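Local coordinates for protein proteasome chaperone 4 (Saccharomyces cerevisiae, PDB 2Z5B) that helps assemble the yeast 20S proteasome by promoting formation of its alpha-ring, acting as a heterodimer with its partner chaperone IRC25, at residues A[29-34]-A[111-116]; A[61-66]-A[98-103]; A[89-92]-A[96-99]. One frame throughout, in Å; residues are numbered along the deposited sequence.

Contact 1. Residues A[29-34]-A[111-116]; sequences TLPADD and FNRPCY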
# COMPACT_ATOMS: atom_id res chain seq x y z
N THR A 29 -7.05 4.68 4.89
CA THR A 29 -7.55 5.32 3.67
C THR A 29 -8.97 4.80 3.42
O THR A 29 -9.19 3.59 3.35
CB THR A 29 -6.66 5.06 2.46
OG1 THR A 29 -5.32 5.46 2.76
CG2 THR A 29 -7.21 5.81 1.21
N LEU A 30 -9.90 5.74 3.30
CA LEU A 30 -11.33 5.47 3.37
C LEU A 30 -12.10 6.19 2.27
O LEU A 30 -11.72 7.29 1.86
CB LEU A 30 -11.87 5.96 4.73
CG LEU A 30 -11.26 5.39 6.02
CD1 LEU A 30 -11.77 6.13 7.23
CD2 LEU A 30 -11.58 3.89 6.13
N PRO A 31 -13.19 5.56 1.77
CA PRO A 31 -14.15 6.29 0.93
C PRO A 31 -14.69 7.49 1.69
O PRO A 31 -15.01 7.36 2.88
CB PRO A 31 -15.29 5.27 0.72
CG PRO A 31 -15.08 4.22 1.77
CD PRO A 31 -13.60 4.16 1.97
N ALA A 32 -14.75 8.64 1.04
CA ALA A 32 -15.26 9.87 1.67
C ALA A 32 -16.77 9.81 1.79
O ALA A 32 -17.36 10.41 2.71
CB ALA A 32 -14.84 11.08 0.87
N ASP A 33 -17.39 9.09 0.85
CA ASP A 33 -18.83 8.92 0.76
C ASP A 33 -19.10 7.44 0.85
O ASP A 33 -18.55 6.66 0.07
CB ASP A 33 -19.35 9.48 -0.56
CG ASP A 33 -18.70 8.81 -1.79
OD1 ASP A 33 -19.43 8.57 -2.77
OD2 ASP A 33 -17.47 8.52 -1.77
N ASP A 34 -19.95 7.02 1.78
CA ASP A 34 -20.04 5.59 2.03
C ASP A 34 -21.41 4.95 2.22
O ASP A 34 -22.17 5.28 3.15
CB ASP A 34 -19.12 5.20 3.19
CG ASP A 34 -19.52 5.85 4.49
OD1 ASP A 34 -19.46 7.10 4.58
OD2 ASP A 34 -19.91 5.11 5.42
N PHE A 111 -18.11 -3.96 6.41
CA PHE A 111 -18.43 -2.79 5.60
C PHE A 111 -18.75 -3.11 4.15
O PHE A 111 -19.02 -2.21 3.37
CB PHE A 111 -17.33 -1.74 5.74
CG PHE A 111 -17.14 -1.28 7.15
CD1 PHE A 111 -18.10 -0.46 7.77
CD2 PHE A 111 -16.03 -1.69 7.88
CE1 PHE A 111 -17.94 -0.06 9.08
CE2 PHE A 111 -15.87 -1.30 9.20
CZ PHE A 111 -16.82 -0.47 9.80
N ASN A 112 -18.73 -4.40 3.82
CA ASN A 112 -19.07 -4.91 2.50
C ASN A 112 -18.27 -4.22 1.39
O ASN A 112 -18.84 -3.75 0.40
CB ASN A 112 -20.59 -4.82 2.28
CG ASN A 112 -21.06 -5.57 1.02
OD1 ASN A 112 -22.14 -5.29 0.50
ND2 ASN A 112 -20.25 -6.50 0.54
N ARG A 113 -16.96 -4.16 1.58
CA ARG A 113 -16.06 -3.58 0.59
C ARG A 113 -14.68 -4.24 0.66
O ARG A 113 -14.37 -4.88 1.66
CB ARG A 113 -15.93 -2.07 0.81
CG ARG A 113 -15.32 -1.67 2.13
CD ARG A 113 -15.70 -0.26 2.47
NE ARG A 113 -15.70 0.54 1.26
CZ ARG A 113 -16.73 1.26 0.83
NH1 ARG A 113 -16.61 1.93 -0.30
NH2 ARG A 113 -17.85 1.33 1.53
N PRO A 114 -13.86 -4.07 -0.39
CA PRO A 114 -12.53 -4.67 -0.29
C PRO A 114 -11.73 -3.94 0.79
O PRO A 114 -12.05 -2.78 1.12
CB PRO A 114 -11.93 -4.46 -1.69
CG PRO A 114 -13.08 -3.98 -2.57
CD PRO A 114 -14.05 -3.33 -1.66
N CYS A 115 -10.73 -4.62 1.35
CA CYS A 115 -9.91 -4.09 2.43
C CYS A 115 -8.48 -4.58 2.27
O CYS A 115 -8.26 -5.77 2.00
CB CYS A 115 -10.43 -4.57 3.81
SG CYS A 115 -9.59 -3.81 5.24
N TYR A 116 -7.53 -3.66 2.45
CA TYR A 116 -6.12 -3.95 2.49
C TYR A 116 -5.69 -3.61 3.91
O TYR A 116 -5.97 -2.52 4.41
CB TYR A 116 -5.34 -3.06 1.52
CG TYR A 116 -5.64 -3.31 0.06
CD1 TYR A 116 -6.80 -2.80 -0.54
CD2 TYR A 116 -4.74 -4.02 -0.74
CE1 TYR A 116 -7.06 -3.01 -1.89
CE2 TYR A 116 -4.99 -4.22 -2.09
CZ TYR A 116 -6.15 -3.72 -2.64
OH TYR A 116 -6.43 -3.92 -3.97
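Arg113 reaches across to Pro31 and lays one face of its guanidinium on the proline ring. From CB outward, CG stands between the backbone N and the carbonyl carbon (chi1 63°), the chain runs on extended through CD, and a bend at chi3 (-38°) then turns the flat end under the proline. NE is the first atom to come near, 3.8 Å from Pro31 CG. CZ lies 3.5 Å from that same CG, and NH1 is nearer still, with Arg113 NH1 to Pro31 CG at 3.4 Å and to Pro31 CB at 3.7 Å. Pro31 CG sits above the guanidinium plane, offset toward its rim, so this is apolar ring against a flat cation, and the N-H groups can point outward to other partners. They do: NE donates to the carbonyl of Ile39 and NH2 to that of Arg35, both in the stretch leading to strand 41-47. NH2 also passes Asp34 CB at 4.4 Å, while the carboxylate stays farther off, with Asp34 OD2 5.8 Å from Arg113 NH2, so any attraction is probably modest. An alanine at Arg113 would remove the plate beneath Pro31 and is likely to leave the carbonyls of Ile39 and Arg35 without these donors. In the fold, Pro31 closes strand 24-31 and Arg113 lies in the short connection from helix 94-111 to strand 115-121; strand 41-47 runs between these two strands in the sheet, and its Ile41 also touches Arg113, while Asp34 packs on Leu149 of helix 134-149.

Contact 2. Residues A[61-66]-A[98-103]; sequences CYYYAI and DMARHM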
# COMPACT_ATOMS: atom_id res chain seq x y z
N CYS A 61 3.10 -7.69 7.59
CA CYS A 61 2.16 -8.44 6.76
C CYS A 61 1.21 -7.47 6.06
O CYS A 61 0.85 -6.46 6.64
CB CYS A 61 1.36 -9.40 7.66
SG CYS A 61 0.24 -10.50 6.77
N TYR A 62 0.85 -7.78 4.80
CA TYR A 62 -0.08 -6.98 3.98
C TYR A 62 -1.13 -7.97 3.53
O TYR A 62 -0.80 -8.92 2.81
CB TYR A 62 0.62 -6.42 2.74
CG TYR A 62 -0.11 -5.32 1.98
CD1 TYR A 62 -0.97 -4.42 2.64
CD2 TYR A 62 0.10 -5.14 0.62
CE1 TYR A 62 -1.60 -3.40 1.94
CE2 TYR A 62 -0.53 -4.12 -0.08
CZ TYR A 62 -1.37 -3.24 0.58
OH TYR A 62 -2.02 -2.23 -0.11
N TYR A 63 -2.36 -7.77 3.99
CA TYR A 63 -3.43 -8.74 3.76
C TYR A 63 -4.58 -8.11 2.99
O TYR A 63 -4.94 -6.98 3.29
CB TYR A 63 -3.98 -9.27 5.09
CG TYR A 63 -4.37 -10.73 5.01
CD1 TYR A 63 -5.63 -11.11 4.53
CD2 TYR A 63 -3.49 -11.72 5.39
CE1 TYR A 63 -5.97 -12.48 4.44
CE2 TYR A 63 -3.83 -13.06 5.32
CZ TYR A 63 -5.06 -13.43 4.84
OH TYR A 63 -5.37 -14.78 4.77
N TYR A 64 -5.16 -8.84 2.04
CA TYR A 64 -6.28 -8.37 1.24
C TYR A 64 -7.53 -9.22 1.43
O TYR A 64 -7.42 -10.45 1.46
CB TYR A 64 -5.87 -8.42 -0.24
CG TYR A 64 -6.95 -8.01 -1.22
CD1 TYR A 64 -7.39 -6.69 -1.27
CD2 TYR A 64 -7.51 -8.93 -2.12
CE1 TYR A 64 -8.37 -6.29 -2.16
CE2 TYR A 64 -8.51 -8.52 -3.02
CZ TYR A 64 -8.90 -7.19 -3.04
OH TYR A 64 -9.89 -6.76 -3.91
N ALA A 65 -8.70 -8.58 1.55
CA ALA A 65 -9.99 -9.29 1.50
C ALA A 65 -11.05 -8.53 0.72
O ALA A 65 -10.99 -7.30 0.61
CB ALA A 65 -10.50 -9.61 2.90
N ILE A 66 -12.03 -9.26 0.20
CA ILE A 66 -13.09 -8.69 -0.61
C ILE A 66 -14.31 -9.63 -0.52
O ILE A 66 -14.13 -10.85 -0.43
CB ILE A 66 -12.59 -8.46 -2.10
CG1 ILE A 66 -13.67 -7.77 -2.97
CG2 ILE A 66 -12.09 -9.77 -2.74
CD1 ILE A 66 -13.17 -7.28 -4.33
N ASP A 98 -2.38 -14.04 11.72
CA ASP A 98 -3.74 -14.14 12.29
C ASP A 98 -4.38 -12.77 12.40
O ASP A 98 -5.52 -12.58 11.99
CB ASP A 98 -3.73 -14.81 13.68
CG ASP A 98 -3.54 -16.32 13.62
OD1 ASP A 98 -3.45 -16.88 12.48
OD2 ASP A 98 -3.46 -16.94 14.70
N MET A 99 -3.63 -11.82 12.96
CA MET A 99 -4.17 -10.48 13.18
C MET A 99 -4.55 -9.79 11.88
O MET A 99 -5.65 -9.23 11.78
CB MET A 99 -3.18 -9.62 13.96
CG MET A 99 -3.62 -8.17 14.09
SD MET A 99 -5.22 -8.01 14.92
CE MET A 99 -4.61 -8.29 16.57
N ALA A 100 -3.63 -9.81 10.91
CA ALA A 100 -3.82 -9.15 9.61
C ALA A 100 -4.95 -9.80 8.84
O ALA A 100 -5.76 -9.11 8.22
CB ALA A 100 -2.53 -9.20 8.80
N ARG A 101 -5.01 -11.13 8.90
CA ARG A 101 -6.09 -11.89 8.26
C ARG A 101 -7.43 -11.55 8.85
O ARG A 101 -8.34 -11.20 8.12
CB ARG A 101 -5.86 -13.40 8.38
CG ARG A 101 -7.00 -14.24 7.79
CD ARG A 101 -6.61 -15.73 7.79
NE ARG A 101 -6.16 -16.19 9.12
CZ ARG A 101 -6.94 -16.64 10.10
NH1 ARG A 101 -8.27 -16.70 9.96
NH2 ARG A 101 -6.40 -17.04 11.23
N HIS A 102 -7.55 -11.65 10.18
CA HIS A 102 -8.79 -11.31 10.87
C HIS A 102 -9.21 -9.88 10.62
O HIS A 102 -10.38 -9.61 10.35
CB HIS A 102 -8.68 -11.54 12.37
CG HIS A 102 -8.72 -12.99 12.76
ND1 HIS A 102 -8.02 -13.48 13.84
CD2 HIS A 102 -9.36 -14.04 12.21
CE1 HIS A 102 -8.22 -14.79 13.94
NE2 HIS A 102 -9.04 -15.15 12.96
N MET A 103 -8.25 -8.95 10.73
CA MET A 103 -8.53 -7.54 10.49
C MET A 103 -9.13 -7.30 9.12
O MET A 103 -10.20 -6.71 9.01
CB MET A 103 -7.28 -6.68 10.68
CG MET A 103 -7.56 -5.19 10.72
SD MET A 103 -8.50 -4.68 12.17
CE MET A 103 -7.19 -4.72 13.40
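Helix 94-111 lies on one face of the mixed sheet, and here its early turns rest on strand 58-67, with Tyr63, Cys61, Ala100 and Arg101 making the contact. The Tyr63 ring runs alongside Arg101, both side chains pointing the same way. Arg101 CA stands over the middle of one ring face, 3.6 Å from the centroid and almost on the ring normal, a CH-pi contact made by the helix backbone itself. Farther out, Arg101 CB lies 3.6 Å from Tyr63 CZ, and the chain then follows the phenol: Arg101 CD comes to 3.4 Å from Tyr63 OH. With CG anti to the backbone N (chi1 176°), CG and CD run outward along the phenol before the bend at chi3. The guanidinium plane is turned 66° from the ring, and its NH2 goes back to Asp98 OD1, one helical turn earlier, in a salt bridge of 3.2 Å. Asp98 OD1 lies close to the guanidinium plane, but NH2 approaches it from above the carboxylate plane.

The axes of the two segments are 7.7 Å apart and run at 26° in broadly the same direction, the alpha-on-beta layering of this fold. Such a close approach goes with the small residue at the nearest point: Ala100 offers just a methyl. Its CB meets Cys61 SG at 3.7 Å and Tyr63 CB at 4.0 Å, and Tyr63 CB also lies 3.6 Å from Ala100 O. On the strand's other face, Tyr62 and Tyr64 turn from the helix and pack on Leu142 and Leu101 of the partner YLR021W chain.

Contact 3. Residues A[89-92]-A[96-99]; sequences LDTK and IRDM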
# COMPACT_ATOMS: atom_id res chain seq x y z
N LEU A 89 1.57 -9.68 1.22
CA LEU A 89 2.93 -9.90 1.69
C LEU A 89 2.78 -10.76 2.94
O LEU A 89 2.31 -10.27 3.97
CB LEU A 89 3.64 -8.58 2.03
CG LEU A 89 5.10 -8.71 2.50
CD1 LEU A 89 6.00 -9.13 1.36
CD2 LEU A 89 5.62 -7.43 3.11
N ASP A 90 3.15 -12.03 2.83
CA ASP A 90 2.94 -12.99 3.91
C ASP A 90 4.00 -12.84 5.00
O ASP A 90 5.06 -12.26 4.77
CB ASP A 90 2.93 -14.42 3.34
CG ASP A 90 2.09 -15.38 4.16
OD1 ASP A 90 1.60 -14.99 5.25
OD2 ASP A 90 1.92 -16.55 3.73
N THR A 91 3.70 -13.33 6.20
CA THR A 91 4.68 -13.45 7.28
C THR A 91 4.72 -14.90 7.75
O THR A 91 3.71 -15.60 7.69
CB THR A 91 4.39 -12.52 8.49
OG1 THR A 91 5.28 -12.82 9.57
CG2 THR A 91 2.95 -12.68 9.00
N LYS A 92 5.87 -15.34 8.26
CA LYS A 92 5.98 -16.69 8.81
C LYS A 92 5.40 -16.74 10.23
O LYS A 92 5.04 -17.82 10.73
CB LYS A 92 7.44 -17.16 8.78
CG LYS A 92 7.91 -17.64 7.39
CD LYS A 92 9.42 -17.47 7.21
CE LYS A 92 9.90 -17.86 5.80
NZ LYS A 92 9.97 -19.34 5.59
N ILE A 96 1.25 -12.59 13.93
CA ILE A 96 1.05 -11.43 13.04
C ILE A 96 0.05 -11.76 11.93
O ILE A 96 -0.89 -11.01 11.73
CB ILE A 96 2.39 -10.93 12.46
CG1 ILE A 96 3.31 -10.47 13.60
CG2 ILE A 96 2.15 -9.79 11.45
CD1 ILE A 96 4.76 -10.27 13.22
N ARG A 97 0.24 -12.89 11.23
CA ARG A 97 -0.68 -13.31 10.14
C ARG A 97 -2.14 -13.41 10.56
O ARG A 97 -3.04 -12.94 9.83
CB ARG A 97 -0.24 -14.64 9.51
CG ARG A 97 -0.72 -14.81 8.05
CD ARG A 97 -0.46 -16.22 7.51
NE ARG A 97 0.90 -16.66 7.79
CZ ARG A 97 1.24 -17.54 8.73
NH1 ARG A 97 0.31 -18.12 9.49
NH2 ARG A 97 2.52 -17.83 8.91
N ASP A 98 -2.38 -14.04 11.72
CA ASP A 98 -3.74 -14.14 12.29
C ASP A 98 -4.38 -12.77 12.40
O ASP A 98 -5.52 -12.58 11.99
CB ASP A 98 -3.73 -14.81 13.68
CG ASP A 98 -3.54 -16.32 13.62
OD1 ASP A 98 -3.45 -16.88 12.48
OD2 ASP A 98 -3.46 -16.94 14.70
N MET A 99 -3.63 -11.82 12.96
CA MET A 99 -4.17 -10.48 13.18
C MET A 99 -4.55 -9.79 11.88
O MET A 99 -5.65 -9.23 11.78
CB MET A 99 -3.18 -9.62 13.96
CG MET A 99 -3.62 -8.17 14.09
SD MET A 99 -5.22 -8.01 14.92
CE MET A 99 -4.61 -8.29 16.57
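Arg97 turns back from the first part of helix 94-111 onto the loop that leads into it, and polar bonds carry much of the contact. The charged part is a salt bridge from Arg97 NE to Asp90 OD1 at 3.1 Å; its hydrogen bond is weak, bent to 131°, although the oxygen lies at the guanidinium edge. Carboxylate and guanidinium planes are 81° apart, so they do not lie in one plane as in a side-on, two-bond pair. Arg97 NH1 also salt-bridges Asp94.

Backbone bonding is centred on Thr91 O, which receives Arg97 NH2 at 2.8 Å (140°) and, weakly, Arg97 NE at 3.0 Å. A bend at chi3 swings NE and NH2 to this carbonyl. Asp90 OD1 additionally accepts a weak bond from Thr91 N.

The apolar part belongs to the Thr91 methyl: CG2 meets Ile96 CG2 at 3.9 Å and Arg97 CB at 3.8 Å, while the hydroxyl bonds to Asp93 N.

With one arginine shared among two carboxylates and a main-chain oxygen, its positive charge is probably largely balanced locally, and several individually modest bonds together tie the loop to the helix start.

Contacts 2 and 3 sit side by side, centres about 8 Å apart, and share Asp98 and Met99 on helix 94-111; Cys61 also packs against Thr91 and Ile96. Contact 1 lies about 15 Å from contact 2 and 22 Å from contact 3 between centres, at the C-terminal end of the helix. In sequence, contacts 2 and 3 are nested inside the loop contact 1 closes. Strands 58-67 and 115-121 are sheet neighbours, joined where Cys115 N meets Ala65 O at 2.8 Å. Contact 3 ties the helix start to its loop, contact 2 seats the helix on the sheet, and contact 1 joins its exit to strand 24-31; the opposite sheet face meets the YLR021W chain.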